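Local coordinates for hypothetical protein SMU.776 (Streptococcus mutans, PDB 2B78) that probably acts as an S-adenosylmethionine-dependent methyltransferase, perhaps on RNA, at residues A[45-50]-A[61-67]. Residues are numbered along the deposited sequence.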
loop_
_atom_site.group_PDB
_atom_site.type_symbol
_atom_site.label_atom_id
_atom_site.label_comp_id
_atom_site.label_asym_id
_atom_site.label_seq_id
_atom_site.Cartn_x
_atom_site.Cartn_y
_atom_site.Cartn_z
ATOM N N PHE A 45 -10.600 33.195 -4.915
ATOM C CA PHE A 45 -11.078 31.879 -4.495
ATOM C C PHE A 45 -10.280 30.755 -5.146
ATOM O O PHE A 45 -10.202 30.671 -6.373
ATOM C CB PHE A 45 -12.558 31.730 -4.850
ATOM C CG PHE A 45 -13.154 30.418 -4.432
ATOM C CD1 PHE A 45 -13.232 30.072 -3.087
ATOM C CD2 PHE A 45 -13.643 29.529 -5.384
ATOM C CE1 PHE A 45 -13.789 28.859 -2.693
ATOM C CE2 PHE A 45 -14.202 28.310 -5.002
ATOM C CZ PHE A 45 -14.275 27.975 -3.653
ATOM N N LEU A 46 -9.696 29.886 -4.323
ATOM C CA LEU A 46 -8.895 28.774 -4.836
ATOM C C LEU A 46 -9.582 27.420 -4.697
ATOM O O LEU A 46 -9.119 26.423 -5.260
ATOM C CB LEU A 46 -7.536 28.733 -4.128
ATOM C CG LEU A 46 -6.623 29.955 -4.308
ATOM C CD1 LEU A 46 -5.418 29.824 -3.385
ATOM C CD2 LEU A 46 -6.179 30.070 -5.764
ATOM N N GLY A 47 -10.668 27.363 -3.933
ATOM C CA GLY A 47 -11.371 26.097 -3.804
ATOM C C GLY A 47 -11.930 25.746 -2.447
ATOM O O GLY A 47 -11.723 26.456 -1.459
ATOM N N THR A 48 -12.647 24.627 -2.409
ATOM C CA THR A 48 -13.259 24.116 -1.188
ATOM C C THR A 48 -12.342 23.026 -0.660
ATOM O O THR A 48 -11.819 22.234 -1.438
ATOM C CB THR A 48 -14.655 23.519 -1.493
ATOM O OG1 THR A 48 -15.502 24.544 -2.028
ATOM C CG2 THR A 48 -15.295 22.945 -0.226
ATOM N N ALA A 49 -12.135 22.986 0.652
ATOM C CA ALA A 49 -11.263 21.975 1.239
ATOM C C ALA A 49 -11.713 21.611 2.644
ATOM O O ALA A 49 -12.607 22.246 3.199
ATOM C CB ALA A 49 -9.827 22.496 1.277
ATOM N N TYR A 50 -11.103 20.577 3.216
ATOM C CA TYR A 50 -11.430 20.202 4.581
ATOM C C TYR A 50 -10.134 20.019 5.354
ATOM O O TYR A 50 -9.115 19.594 4.801
ATOM C CB TYR A 50 -12.313 18.936 4.634
ATOM C CG TYR A 50 -11.628 17.586 4.482
ATOM C CD1 TYR A 50 -10.822 17.063 5.494
ATOM C CD2 TYR A 50 -11.837 16.805 3.343
ATOM C CE1 TYR A 50 -10.242 15.793 5.377
ATOM C CE2 TYR A 50 -11.265 15.529 3.217
ATOM C CZ TYR A 50 -10.472 15.031 4.236
ATOM O OH TYR A 50 -9.920 13.773 4.131
ATOM N N LEU A 61 -7.711 19.327 -0.549
ATOM C CA LEU A 61 -8.533 20.175 -1.394
ATOM C C LEU A 61 -9.634 19.250 -1.894
ATOM O O LEU A 61 -9.355 18.134 -2.331
ATOM C CB LEU A 61 -7.732 20.688 -2.592
ATOM C CG LEU A 61 -8.557 21.350 -3.701
ATOM C CD1 LEU A 61 -9.105 22.692 -3.220
ATOM C CD2 LEU A 61 -7.691 21.536 -4.936
ATOM N N ILE A 62 -10.881 19.703 -1.825
ATOM C CA ILE A 62 -12.006 18.902 -2.290
ATOM C C ILE A 62 -12.322 19.246 -3.739
ATOM O O ILE A 62 -12.523 18.367 -4.577
ATOM C CB ILE A 62 -13.269 19.165 -1.446
ATOM C CG1 ILE A 62 -13.048 18.673 -0.013
ATOM C CG2 ILE A 62 -14.469 18.480 -2.082
ATOM C CD1 ILE A 62 -14.217 18.934 0.912
ATOM N N SER A 63 -12.364 20.538 -4.030
ATOM C CA SER A 63 -12.665 21.002 -5.376
ATOM C C SER A 63 -12.241 22.457 -5.528
ATOM O O SER A 63 -12.123 23.177 -4.544
ATOM C CB SER A 63 -14.164 20.876 -5.644
ATOM O OG SER A 63 -14.514 21.528 -6.853
ATOM N N PRO A 64 -11.973 22.896 -6.765
ATOM C CA PRO A 64 -11.568 24.286 -6.986
ATOM C C PRO A 64 -12.793 25.198 -7.050
ATOM O O PRO A 64 -12.676 26.412 -7.240
ATOM C CB PRO A 64 -10.817 24.215 -8.313
ATOM C CG PRO A 64 -11.546 23.133 -9.036
ATOM C CD PRO A 64 -11.718 22.081 -7.966
ATOM N N LYS A 65 -13.968 24.596 -6.880
ATOM C CA LYS A 65 -15.222 25.334 -6.909
ATOM C C LYS A 65 -15.897 25.311 -5.549
ATOM O O LYS A 65 -15.461 24.606 -4.634
ATOM C CB LYS A 65 -16.181 24.728 -7.942
ATOM C CG LYS A 65 -15.667 24.754 -9.369
ATOM C CD LYS A 65 -16.743 24.321 -10.350
ATOM C CE LYS A 65 -16.235 24.393 -11.782
ATOM N NZ LYS A 65 -17.255 23.916 -12.753
ATOM N N LYS A 66 -16.962 26.095 -5.427
ATOM C CA LYS A 66 -17.738 26.158 -4.200
ATOM C C LYS A 66 -18.712 24.989 -4.234
ATOM O O LYS A 66 -19.633 24.954 -5.053
ATOM C CB LYS A 66 -18.519 27.472 -4.127
ATOM C CG LYS A 66 -19.567 27.501 -3.029
ATOM C CD LYS A 66 -20.415 28.766 -3.098
ATOM C CE LYS A 66 -21.562 28.716 -2.098
ATOM N NZ LYS A 66 -22.490 27.586 -2.385
ATOM N N VAL A 67 -18.503 24.024 -3.353
ATOM C CA VAL A 67 -19.373 22.864 -3.313
ATOM C C VAL A 67 -19.616 22.472 -1.869
ATOM O O VAL A 67 -18.907 22.919 -0.965
ATOM C CB VAL A 67 -18.735 21.676 -4.069
ATOM C CG1 VAL A 67 -18.484 22.060 -5.525
ATOM C CG2 VAL A 67 -17.433 21.275 -3.405
HETATM O O HOH W 1 -10.863 28.442 -7.995
#
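Where one strand of a β-hairpin ends before its partner, side chains and water can take over from the ladder, as here. F45 lays its ring beside the departing chain, F45 CE2 3.3 Å from P64 O, while a water donates to F45 O and P64 O (2.8 Å each). L46 points away, and its side chain touches L14 of helix 8-16. G47 CA lies 3.1 Å from S63 O, where a β-carbon would collide, and the backbone angles (141/175) alone practically demand glycine. T48 N donates to S63 O (2.6 Å) and T48 O accepts from S63 N (3.1 Å) and I62 N (2.7 Å), so two residues face one: a classic β-bulge in the antiparallel hairpin of 57-63 with 45-54, the middle strand of the PUA-like domain's sheet. T48 OG1 also donates to K65 O (2.6 Å), holding the loop over the strand; where 57-63 gives way to that loop, S63 OG accepts from K65 N (3.1 Å), an ST turn. A49 CB sits 3.8 Å from L61 CA in a non-hydrogen-bonded pair. Y50 CD2, at the ring edge, lies 4.0 Å from I62 CD1, while the hydroxyl hydrogen-bonds G108 and N125.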